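Local coordinates for protein chymotrypsin-like serine protease (Equine arteritis virus, PDB 1MBM) that probably cleaves the viral replicase polyprotein as a chymotrypsin-like serine proteinase with an alpha/beta extension at its C-terminus, at residues G46-T51 / S68-N73; G102-A107 / D174-D179; G126-S131 / G135-T140. All coordinates share one frame; numbering follows the deposited sequence.

Contact 1 (G46-T51 / S68-N73); sequences GDAMLT and SELPGN
Ala48 and Leu50, two residues apart on one side of the strand that begins at Ala48, both rest on Leu70 of the loop that follows strand 60-65. The apolar contacts divide the leucine between them: Leu70 CD1 lies 3.9 Å from Ala48 CB, while Leu70 CB, nearer the backbone, is met by Leu50 CD2 at 4.0 Å. With CG of Leu70 turned anti to the backbone N (chi1 -169°), the isobutyl group leads toward the Ala48 end of the strand, and the side chain also touches Leu43, Ile45, Val26 and Val28 on neighbouring strands of the first barrel. Leu50 packs in addition on Thr65.

Contacts between carbon and oxygen involve Glu69. Leu50 CD2 sits 3.8 Å from the Glu69 carbonyl O. The other methyl, CD1 of Leu50, lies 4.0 Å from OE1 of the Glu69 side chain, which bends at chi2 and crosses Leu50 at about a right angle.

No hydrogen bond links the two segments, although Leu70 O accepts one from Trp74 NE1 within its own loop. Between these segments, then, the loop is held to the barrel by apolar packing, with Leu70 as its buried residue and a carboxylate bordering the exposed side.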
loop_
_atom_site.group_PDB
_atom_site.type_symbol
_atom_site.label_atom_id
_atom_site.label_comp_id
_atom_site.label_asym_id
_atom_site.label_seq_id
_atom_site.Cartn_x
_atom_site.Cartn_y
_atom_site.Cartn_z
ATOM N N GLY A 46 6.691 12.137 -13.859
ATOM C CA GLY A 46 6.518 13.130 -14.907
ATOM C C GLY A 46 7.816 13.184 -15.699
ATOM O O GLY A 46 8.348 12.146 -16.086
ATOM N N ASP A 47 8.348 14.384 -15.910
ATOM C CA ASP A 47 9.625 14.537 -16.605
ATOM C C ASP A 47 10.753 14.754 -15.595
ATOM O O ASP A 47 11.898 15.007 -15.968
ATOM C CB ASP A 47 9.578 15.709 -17.588
ATOM C CG ASP A 47 8.542 15.516 -18.678
ATOM O OD1 ASP A 47 8.048 14.380 -18.830
ATOM O OD2 ASP A 47 8.163 16.441 -19.430
ATOM N N ALA A 48 10.418 14.645 -14.315
ATOM C CA ALA A 48 11.381 14.883 -13.249
ATOM C C ALA A 48 12.129 13.620 -12.837
ATOM O O ALA A 48 11.530 12.567 -12.666
ATOM C CB ALA A 48 10.686 15.496 -12.042
ATOM N N MET A 49 13.444 13.746 -12.698
ATOM C CA MET A 49 14.299 12.670 -12.212
ATOM C C MET A 49 15.138 13.289 -11.100
ATOM O O MET A 49 15.848 14.276 -11.328
ATOM C CB MET A 49 15.191 12.101 -13.326
ATOM C CG MET A 49 16.029 10.905 -12.873
ATOM S SD MET A 49 17.133 10.187 -14.122
ATOM C CE MET A 49 17.950 11.642 -14.738
ATOM N N LEU A 50 15.040 12.726 -9.901
ATOM C CA LEU A 50 15.677 13.298 -8.722
ATOM C C LEU A 50 16.223 12.200 -7.816
ATOM O O LEU A 50 15.531 11.228 -7.523
ATOM C CB LEU A 50 14.631 14.125 -7.951
ATOM C CG LEU A 50 15.007 14.983 -6.737
ATOM C CD1 LEU A 50 16.124 15.961 -7.074
ATOM C CD2 LEU A 50 13.796 15.741 -6.214
ATOM N N THR A 51 17.469 12.347 -7.389
ATOM C CA THR A 51 18.070 11.383 -6.479
ATOM C C THR A 51 17.800 11.866 -5.055
ATOM O O THR A 51 17.957 13.049 -4.762
ATOM C CB THR A 51 19.566 11.247 -6.754
ATOM O OG1 THR A 51 19.750 10.797 -8.099
ATOM C CG2 THR A 51 20.150 10.113 -5.944
ATOM N N SER A 68 11.114 23.590 -5.377
ATOM C CA SER A 68 12.051 23.995 -6.427
ATOM C C SER A 68 12.826 22.812 -7.020
ATOM O O SER A 68 13.406 22.914 -8.096
ATOM C CB SER A 68 13.023 25.054 -5.899
ATOM O OG SER A 68 13.614 24.640 -4.681
ATOM N N GLU A 69 12.833 21.690 -6.310
ATOM C CA GLU A 69 13.524 20.497 -6.776
ATOM C C GLU A 69 12.563 19.526 -7.437
ATOM O O GLU A 69 12.932 18.796 -8.360
ATOM C CB GLU A 69 14.211 19.806 -5.603
ATOM C CG GLU A 69 15.392 20.574 -5.055
ATOM C CD GLU A 69 16.407 20.877 -6.139
ATOM O OE1 GLU A 69 16.831 19.929 -6.837
ATOM O OE2 GLU A 69 16.777 22.057 -6.296
ATOM N N LEU A 70 11.331 19.517 -6.941
ATOM C CA LEU A 70 10.290 18.626 -7.433
ATOM C C LEU A 70 8.958 19.378 -7.431
ATOM O O LEU A 70 8.136 19.175 -6.540
ATOM C CB LEU A 70 10.202 17.400 -6.515
ATOM C CG LEU A 70 9.396 16.150 -6.872
ATOM C CD1 LEU A 70 9.758 15.636 -8.244
ATOM C CD2 LEU A 70 9.635 15.059 -5.819
ATOM N N PRO A 71 8.761 20.262 -8.411
ATOM C CA PRO A 71 7.535 21.066 -8.495
ATOM C C PRO A 71 6.299 20.272 -8.881
ATOM O O PRO A 71 6.376 19.280 -9.595
ATOM C CB PRO A 71 7.862 22.078 -9.604
ATOM C CG PRO A 71 8.841 21.365 -10.464
ATOM C CD PRO A 71 9.712 20.607 -9.485
ATOM N N GLY A 72 5.150 20.736 -8.418
ATOM C CA GLY A 72 3.898 20.089 -8.743
ATOM C C GLY A 72 2.881 20.281 -7.643
ATOM O O GLY A 72 3.227 20.609 -6.506
ATOM N N ASN A 73 1.617 20.077 -7.981
ATOM C CA ASN A 73 0.555 20.216 -7.001
ATOM C C ASN A 73 0.322 18.888 -6.292
ATOM O O ASN A 73 -0.701 18.225 -6.501
ATOM C CB ASN A 73 -0.727 20.704 -7.668
ATOM C CG ASN A 73 -1.677 21.336 -6.684
ATOM O OD1 ASN A 73 -1.256 21.895 -5.670
ATOM N ND2 ASN A 73 -2.971 21.251 -6.973
#

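Contact 2 (G102-A107 / D174-D179); sequences GEVCLA and DNIIAD
Val104 and Leu106 meet Ile176 in a buried, largely apolar contact between the second barrel and the C-terminal part of the chain, with no hydrogen bond between the segments. Val104 and Ile176 carry most of it. CG1 of Val104 lies 3.7 Å from Ile176 CG1 and is also close to CD1 of the same isoleucine, so one methyl lies along the end of the longer branch. CG2 of Val104 turns instead to the backbone just before, 3.7 Å from Asn175 O.

The first bond of the Ile176 side chain does not point at segment 102-107, but its CG1 branch, extended at chi2 (180°), brings CD1 forward to meet Leu106 CD1 tip to tip at 3.9 Å. That methyl thus bridges Val104 and Leu106, which project from the same side of their chain, while Cys105 between them faces the other way.

Further hydrophobic residues close round the contact: Val152 touches Val104, Leu154 touches Ile176, and Leu99 and Pro173 touch Leu106. Strand 176-177 pairs in parallel with strand 152-153, next to helix 154-158. This mixed alpha/beta unit, packed on an antiparallel barrel, fits the C-terminal extension that this arterivirus proteinase adds to the two-barrel chymotrypsin fold.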
loop_
_atom_site.group_PDB
_atom_site.type_symbol
_atom_site.label_atom_id
_atom_site.label_comp_id
_atom_site.label_asym_id
_atom_site.label_seq_id
_atom_site.Cartn_x
_atom_site.Cartn_y
_atom_site.Cartn_z
ATOM N N GLY A 102 -5.019 -4.976 10.333
ATOM C CA GLY A 102 -3.735 -5.108 11.007
ATOM C C GLY A 102 -3.188 -6.523 10.884
ATOM O O GLY A 102 -1.986 -6.733 10.774
ATOM N N GLU A 103 -4.090 -7.496 10.865
ATOM C CA GLU A 103 -3.705 -8.895 10.834
ATOM C C GLU A 103 -3.451 -9.452 9.440
ATOM O O GLU A 103 -2.529 -10.244 9.254
ATOM C CB GLU A 103 -4.787 -9.750 11.505
ATOM C CG GLU A 103 -4.961 -9.519 12.995
ATOM C CD GLU A 103 -5.919 -8.380 13.329
ATOM O OE1 GLU A 103 -6.435 -7.705 12.407
ATOM O OE2 GLU A 103 -6.164 -8.160 14.533
ATOM N N VAL A 104 -4.293 -9.076 8.478
ATOM C CA VAL A 104 -4.252 -9.664 7.136
ATOM C C VAL A 104 -4.510 -8.616 6.044
ATOM O O VAL A 104 -5.458 -7.836 6.128
ATOM C CB VAL A 104 -5.300 -10.806 6.998
ATOM C CG1 VAL A 104 -5.353 -11.344 5.567
ATOM C CG2 VAL A 104 -5.024 -11.963 7.979
ATOM N N CYS A 105 -3.656 -8.592 5.022
ATOM C CA CYS A 105 -3.861 -7.692 3.897
ATOM C C CYS A 105 -3.823 -8.491 2.590
ATOM O O CYS A 105 -2.936 -9.310 2.389
ATOM C CB CYS A 105 -2.792 -6.589 3.856
ATOM S SG CYS A 105 -2.720 -5.468 5.289
ATOM N N LEU A 106 -4.779 -8.226 1.704
ATOM C CA LEU A 106 -4.863 -8.908 0.413
ATOM C C LEU A 106 -4.871 -7.898 -0.730
ATOM O O LEU A 106 -5.620 -6.938 -0.703
ATOM C CB LEU A 106 -6.144 -9.743 0.328
ATOM C CG LEU A 106 -6.439 -10.693 1.482
ATOM C CD1 LEU A 106 -7.766 -11.377 1.256
ATOM C CD2 LEU A 106 -5.324 -11.715 1.601
ATOM N N ALA A 107 -4.035 -8.123 -1.734
ATOM C CA ALA A 107 -3.981 -7.251 -2.897
ATOM C C ALA A 107 -3.165 -7.964 -3.959
ATOM O O ALA A 107 -2.231 -8.688 -3.633
ATOM C CB ALA A 107 -3.335 -5.904 -2.545
ATOM N N ASP A 174 -4.409 -19.170 4.185
ATOM C CA ASP A 174 -4.553 -19.930 5.423
ATOM C C ASP A 174 -4.618 -19.048 6.664
ATOM O O ASP A 174 -5.169 -19.457 7.682
ATOM C CB ASP A 174 -3.412 -20.946 5.563
ATOM C CG ASP A 174 -3.606 -22.157 4.675
ATOM O OD1 ASP A 174 -4.139 -21.993 3.558
ATOM O OD2 ASP A 174 -3.269 -23.313 5.012
ATOM N N ASN A 175 -4.083 -17.834 6.569
ATOM C CA ASN A 175 -4.127 -16.896 7.690
ATOM C C ASN A 175 -5.500 -16.228 7.898
ATOM O O ASN A 175 -5.694 -15.463 8.841
ATOM C CB ASN A 175 -2.972 -15.882 7.625
ATOM C CG ASN A 175 -1.639 -16.489 8.067
ATOM O OD1 ASN A 175 -0.583 -15.834 8.018
ATOM N ND2 ASN A 175 -1.680 -17.748 8.509
ATOM N N ILE A 176 -6.442 -16.521 7.006
ATOM C CA ILE A 176 -7.826 -16.121 7.208
ATOM C C ILE A 176 -8.539 -17.423 7.576
ATOM O O ILE A 176 -8.685 -18.322 6.750
ATOM C CB ILE A 176 -8.438 -15.468 5.955
ATOM C CG1 ILE A 176 -7.839 -14.086 5.734
ATOM C CG2 ILE A 176 -9.921 -15.256 6.155
ATOM C CD1 ILE A 176 -8.374 -13.365 4.516
ATOM N N ILE A 177 -8.915 -17.539 8.844
ATOM C CA ILE A 177 -9.514 -18.761 9.365
ATOM C C ILE A 177 -10.992 -18.853 8.996
ATOM O O ILE A 177 -11.811 -18.079 9.474
ATOM C CB ILE A 177 -9.299 -18.820 10.887
ATOM C CG1 ILE A 177 -7.792 -18.801 11.178
ATOM C CG2 ILE A 177 -9.959 -20.058 11.485
ATOM C CD1 ILE A 177 -7.433 -18.637 12.643
ATOM N N ALA A 178 -11.319 -19.794 8.118
ATOM C CA ALA A 178 -12.691 -19.943 7.624
ATOM C C ALA A 178 -13.617 -20.607 8.651
ATOM O O ALA A 178 -13.744 -21.826 8.671
ATOM C CB ALA A 178 -12.688 -20.720 6.311
ATOM N N ASP A 179 -14.265 -19.800 9.492
ATOM C CA ASP A 179 -15.106 -20.327 10.572
ATOM C C ASP A 179 -16.608 -20.057 10.393
ATOM O O ASP A 179 -17.398 -20.254 11.316
ATOM C CB ASP A 179 -14.644 -19.769 11.918
ATOM C CG ASP A 179 -14.860 -18.268 12.033
ATOM O OD1 ASP A 179 -14.936 -17.577 10.985
ATOM O OD2 ASP A 179 -14.965 -17.695 13.140
#

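Contact 3 (G126-S131 / G135-T140); sequences GVHTGS and GVAYVT
Val127 and Thr140 form an antiparallel hydrogen-bonded pair, with Val127 N to Thr140 O at 2.9 Å and Thr140 N to Val127 O at 3.0 Å, and from there the hairpin of strands 123-132 and 136-140 runs to Ser131 and Ala137 through a one-residue shift in register. The shift is a classic beta bulge: Thr129 and Gly130 both face Tyr138, whose carbonyl O accepts a hydrogen bond from Thr129 N at 2.8 Å and a weak, longer one from Gly130 N. Tyr138 N answers with a bond to Gly130 O.

The bulge turns the Thr129 side chain in toward the partner strand instead of out to a face of the sheet. Its OG1, anti to the carbonyl carbon (chi1 -74°), stands 2.6 Å from Thr140 OG1 in a short hydrogen bond. Thr129 OG1 also hydrogen-bonds OD2 of Asp59, which with His33 and Ser114 has the geometry of a catalytic triad. In chymotrypsin-like proteinases a hydroxyl residue on the equivalent strand of the second barrel likewise supports the triad aspartate, so Thr129, itself positioned by Thr140, probably steadies Asp59.

On the face of the sheet opposite Tyr138, the His128 ring has Gly130 N over one face, toward the rim. Ala137 CB lies at the ring edge, 3.9 Å from His128 CE1, and Trp89 meets the ring with its plane steeply inclined. The Tyr138 ring reaches along the other strand, its edge 4.0 Å from Ser131 O at CE2, and its OH hydrogen-bonds Asn132 ND2. At the far end, Gly126 CA comes within 3.1 Å of Thr140 O.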
loop_
_atom_site.group_PDB
_atom_site.type_symbol
_atom_site.label_atom_id
_atom_site.label_comp_id
_atom_site.label_asym_id
_atom_site.label_seq_id
_atom_site.Cartn_x
_atom_site.Cartn_y
_atom_site.Cartn_z
ATOM N N GLY A 126 0.329 3.213 4.984
ATOM C CA GLY A 126 1.628 2.563 4.909
ATOM C C GLY A 126 2.159 2.436 3.491
ATOM O O GLY A 126 1.600 3.018 2.560
ATOM N N VAL A 127 3.257 1.709 3.327
ATOM C CA VAL A 127 3.771 1.421 1.991
ATOM C C VAL A 127 3.703 -0.087 1.784
ATOM O O VAL A 127 3.763 -0.856 2.746
ATOM C CB VAL A 127 5.230 1.917 1.761
ATOM C CG1 VAL A 127 5.306 3.446 1.787
ATOM C CG2 VAL A 127 6.196 1.310 2.779
ATOM N N HIS A 128 3.575 -0.513 0.532
ATOM C CA HIS A 128 3.527 -1.935 0.236
ATOM C C HIS A 128 4.921 -2.541 0.365
ATOM O O HIS A 128 5.857 -2.119 -0.312
ATOM C CB HIS A 128 2.963 -2.194 -1.168
ATOM C CG HIS A 128 2.941 -3.642 -1.537
ATOM N ND1 HIS A 128 2.051 -4.536 -0.979
ATOM C CD2 HIS A 128 3.728 -4.362 -2.369
ATOM C CE1 HIS A 128 2.268 -5.736 -1.481
ATOM N NE2 HIS A 128 3.281 -5.658 -2.326
ATOM N N THR A 129 5.026 -3.565 1.208
ATOM C CA THR A 129 6.293 -4.205 1.548
ATOM C C THR A 129 6.580 -5.486 0.775
ATOM O O THR A 129 7.709 -5.728 0.354
ATOM C CB THR A 129 6.305 -4.467 3.074
ATOM O OG1 THR A 129 6.516 -3.222 3.748
ATOM C CG2 THR A 129 7.494 -5.334 3.513
ATOM N N GLY A 130 5.569 -6.312 0.569
ATOM C CA GLY A 130 5.813 -7.550 -0.150
ATOM C C GLY A 130 4.571 -8.395 -0.272
ATOM O O GLY A 130 3.509 -8.032 0.205
ATOM N N SER A 131 4.715 -9.561 -0.879
ATOM C CA SER A 131 3.548 -10.377 -1.130
ATOM C C SER A 131 3.780 -11.844 -0.822
ATOM O O SER A 131 4.903 -12.278 -0.587
ATOM C CB SER A 131 3.182 -10.248 -2.600
ATOM O OG SER A 131 4.203 -10.843 -3.379
ATOM N N GLY A 135 -2.614 -13.662 -3.150
ATOM C CA GLY A 135 -2.881 -12.255 -2.949
ATOM C C GLY A 135 -2.520 -11.717 -1.583
ATOM O O GLY A 135 -2.985 -10.643 -1.226
ATOM N N VAL A 136 -1.704 -12.441 -0.820
ATOM C CA VAL A 136 -1.284 -11.952 0.494
ATOM C C VAL A 136 -0.388 -10.731 0.316
ATOM O O VAL A 136 0.522 -10.739 -0.509
ATOM C CB VAL A 136 -0.518 -13.019 1.315
ATOM C CG1 VAL A 136 0.164 -12.397 2.534
ATOM C CG2 VAL A 136 -1.435 -14.120 1.758
ATOM N N ALA A 137 -0.668 -9.675 1.070
ATOM C CA ALA A 137 0.147 -8.471 1.023
ATOM C C ALA A 137 0.685 -8.151 2.416
ATOM O O ALA A 137 0.056 -8.473 3.414
ATOM C CB ALA A 137 -0.686 -7.291 0.496
ATOM N N TYR A 138 1.860 -7.534 2.481
ATOM C CA TYR A 138 2.391 -7.063 3.750
ATOM C C TYR A 138 2.603 -5.561 3.594
ATOM O O TYR A 138 3.143 -5.112 2.579
ATOM C CB TYR A 138 3.692 -7.774 4.116
ATOM C CG TYR A 138 3.580 -9.280 4.166
ATOM C CD1 TYR A 138 2.889 -9.915 5.190
ATOM C CD2 TYR A 138 4.175 -10.072 3.183
ATOM C CE1 TYR A 138 2.780 -11.301 5.230
ATOM C CE2 TYR A 138 4.080 -11.457 3.220
ATOM C CZ TYR A 138 3.388 -12.065 4.245
ATOM O OH TYR A 138 3.304 -13.440 4.284
ATOM N N VAL A 139 2.139 -4.788 4.574
ATOM C CA VAL A 139 2.209 -3.332 4.514
ATOM C C VAL A 139 2.915 -2.756 5.743
ATOM O O VAL A 139 2.619 -3.133 6.864
ATOM C CB VAL A 139 0.793 -2.730 4.416
ATOM C CG1 VAL A 139 0.820 -1.194 4.548
ATOM C CG2 VAL A 139 0.091 -3.180 3.111
ATOM N N THR A 140 3.850 -1.838 5.542
ATOM C CA THR A 140 4.544 -1.263 6.684
ATOM C C THR A 140 4.020 0.134 6.968
ATOM O O THR A 140 3.999 0.970 6.065
ATOM C CB THR A 140 6.054 -1.197 6.423
ATOM O OG1 THR A 140 6.589 -2.527 6.294
ATOM C CG2 THR A 140 6.775 -0.625 7.649
#

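How the contacts relate
Contacts 2 and 3 adjoin in the second barrel, their centres about 13 Å apart, because strands 105-106 and 136-140 are neighbours in one sheet. Probable backbone hydrogen bonds join them: Cys105 O to Ala137 N at 2.6 Å and Ala107 N to Gly135 O at 2.8 Å. Contact 2 thereby ties the C-terminal extension to the hairpin of contact 3. Contact 1 belongs to the first barrel, its centre about 26 Å from that of contact 3 and 38 Å from that of contact 2, on the opposite side of the chain's centre from contact 2. Of the three, contact 3 bears on the probable active site, since Thr129 reaches Asp59, contributed from the first-barrel part of the chain.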